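Local coordinates for protein ribonucleoside triphosphate reductase (Lactobacillus leichmannii, PDB 1L1L) that probably reduces ribonucleoside triphosphates to their 2'-deoxy forms with a B12 cofactor, as an allosterically regulated monomer that mimics a dimer, at residues A[488-493]-A[628-633]. Sequence-based numbering, arbitrary orientation.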
loop_
_atom_site.group_PDB
_atom_site.type_symbol
_atom_site.label_atom_id
_atom_site.label_comp_id
_atom_site.label_asym_id
_atom_site.label_seq_id
_atom_site.Cartn_x
_atom_site.Cartn_y
_atom_site.Cartn_z
ATOM N N ARG A 488 11.018 -9.152 24.948
ATOM C CA ARG A 488 10.930 -8.162 23.879
ATOM C C ARG A 488 12.283 -7.504 23.611
ATOM O O ARG A 488 13.055 -7.256 24.546
ATOM C CB ARG A 488 9.880 -7.112 24.244
ATOM C CG ARG A 488 8.504 -7.721 24.492
ATOM C CD ARG A 488 7.437 -6.657 24.599
ATOM N NE ARG A 488 7.701 -5.726 25.690
ATOM C CZ ARG A 488 7.549 -6.014 26.976
ATOM N NH1 ARG A 488 7.128 -7.219 27.346
ATOM N NH2 ARG A 488 7.809 -5.093 27.891
ATOM N N VAL A 489 12.559 -7.225 22.337
ATOM C CA VAL A 489 13.824 -6.615 21.926
ATOM C C VAL A 489 14.295 -5.529 22.888
ATOM O O VAL A 489 15.494 -5.355 23.096
ATOM C CB VAL A 489 13.738 -6.035 20.489
ATOM C CG1 VAL A 489 12.865 -4.777 20.465
ATOM C CG2 VAL A 489 15.132 -5.735 19.978
ATOM N N VAL A 490 13.356 -4.794 23.476
ATOM C CA VAL A 490 13.715 -3.761 24.437
ATOM C C VAL A 490 13.605 -4.377 25.836
ATOM O O VAL A 490 12.507 -4.565 26.361
ATOM C CB VAL A 490 12.780 -2.531 24.332
ATOM C CG1 VAL A 490 13.202 -1.464 25.332
ATOM C CG2 VAL A 490 12.820 -1.968 22.923
ATOM N N THR A 491 14.754 -4.686 26.431
ATOM C CA THR A 491 14.813 -5.299 27.757
ATOM C C THR A 491 14.719 -4.302 28.908
ATOM O O THR A 491 14.493 -4.687 30.061
ATOM C CB THR A 491 16.106 -6.119 27.910
ATOM O OG1 THR A 491 17.248 -5.264 27.739
ATOM C CG2 THR A 491 16.150 -7.218 26.865
ATOM N N GLY A 492 14.891 -3.022 28.594
ATOM C CA GLY A 492 14.812 -1.987 29.613
ATOM C C GLY A 492 15.402 -0.665 29.154
ATOM O O GLY A 492 15.763 -0.504 27.984
ATOM N N PHE A 493 15.500 0.289 30.074
ATOM C CA PHE A 493 16.053 1.598 29.754
ATOM C C PHE A 493 17.124 2.031 30.750
ATOM O O PHE A 493 17.013 1.772 31.951
ATOM C CB PHE A 493 14.946 2.664 29.728
ATOM C CG PHE A 493 13.936 2.475 28.629
ATOM C CD1 PHE A 493 12.961 1.487 28.719
ATOM C CD2 PHE A 493 13.963 3.287 27.497
ATOM C CE1 PHE A 493 12.028 1.311 27.701
ATOM C CE2 PHE A 493 13.032 3.118 26.472
ATOM C CZ PHE A 493 12.066 2.133 26.572
ATOM N N ILE A 628 4.608 4.191 25.018
ATOM C CA ILE A 628 4.968 4.903 23.802
ATOM C C ILE A 628 6.495 4.903 23.665
ATOM O O ILE A 628 7.030 4.732 22.575
ATOM C CB ILE A 628 4.411 6.352 23.822
ATOM C CG1 ILE A 628 4.732 7.055 22.500
ATOM C CG2 ILE A 628 4.957 7.118 25.021
ATOM C CD1 ILE A 628 4.164 8.466 22.403
ATOM N N ALA A 629 7.199 5.058 24.782
ATOM C CA ALA A 629 8.660 5.065 24.749
ATOM C C ALA A 629 9.213 3.766 24.169
ATOM O O ALA A 629 10.166 3.777 23.383
ATOM C CB ALA A 629 9.221 5.284 26.152
ATOM N N GLU A 630 8.619 2.642 24.553
ATOM C CA GLU A 630 9.092 1.357 24.045
ATOM C C GLU A 630 8.789 1.154 22.565
ATOM O O GLU A 630 9.553 0.509 21.856
ATOM C CB GLU A 630 8.496 0.194 24.843
ATOM C CG GLU A 630 9.175 -1.121 24.497
ATOM C CD GLU A 630 8.600 -2.302 25.245
ATOM O OE1 GLU A 630 8.068 -2.098 26.361
ATOM O OE2 GLU A 630 8.698 -3.433 24.719
ATOM N N GLN A 631 7.664 1.681 22.095
ATOM C CA GLN A 631 7.322 1.541 20.687
ATOM C C GLN A 631 8.335 2.305 19.831
ATOM O O GLN A 631 8.770 1.812 18.797
ATOM C CB GLN A 631 5.895 2.048 20.432
ATOM C CG GLN A 631 4.832 1.170 21.070
ATOM C CD GLN A 631 3.412 1.619 20.770
ATOM O OE1 GLN A 631 2.982 1.643 19.615
ATOM N NE2 GLN A 631 2.674 1.967 21.812
ATOM N N PHE A 632 8.702 3.514 20.255
ATOM C CA PHE A 632 9.703 4.297 19.525
ATOM C C PHE A 632 11.017 3.508 19.459
ATOM O O PHE A 632 11.612 3.350 18.383
ATOM C CB PHE A 632 9.949 5.636 20.231
ATOM C CG PHE A 632 9.138 6.771 19.681
ATOM C CD1 PHE A 632 9.629 7.550 18.633
ATOM C CD2 PHE A 632 7.899 7.083 20.225
ATOM C CE1 PHE A 632 8.891 8.635 18.139
ATOM C CE2 PHE A 632 7.158 8.165 19.738
ATOM C CZ PHE A 632 7.656 8.941 18.698
ATOM N N ALA A 633 11.465 3.005 20.614
ATOM C CA ALA A 633 12.709 2.236 20.676
ATOM C C ALA A 633 12.673 1.019 19.763
ATOM O O ALA A 633 13.668 0.692 19.117
ATOM C CB ALA A 633 12.993 1.788 22.111
#
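OE2 of Glu630 receives the N-H of Arg488 NE at 2.7 Å in a nearly straight hydrogen bond (N-H...O 166°) that forms part of a salt bridge, using its syn lone pair, with the oxygen lying in the guanidinium plane. Beside it a second, weak hydrogen bond runs from Arg488 NH2 to Glu630 OE1 (3.4 Å), making the pairing two-pronged through one side edge of the guanidinium. The two flat groups are nearly coplanar, although the side chains themselves meet almost at a right angle. Glu630 gets there because CG stands anti to its backbone N (chi1 -169°) and the chain then runs on extended, whereas Arg488 bends at chi3 to bring NE round. Arg488 NH1 is held separately by the carbonyl O of Asn619, which should help fix the guanidinium's rotation. The contact lays helix 628-641 against the two-stranded antiparallel hairpin 490-497/504-510, near the periphery of this alpha-beta barrel enzyme; the axes of strand 490-493 and helix 628-633 approach to 9.8 Å, with their N-to-C directions 123° apart. Next to the ion pair, Val490 slides past the aliphatic stem of Glu630, Val490 CB lying 3.9 Å from Glu630 CG, while Val490 CG2 meets Ala633 CB at 3.8 Å. Pro508 of the partner strand touches Val490, Phe493 and Ala633. Farther along the strand, Phe493 presents a ring edge to the helix backbone, CZ lying 4.0 Å from Glu630 CA and 4.3 Å from Ala629 CB.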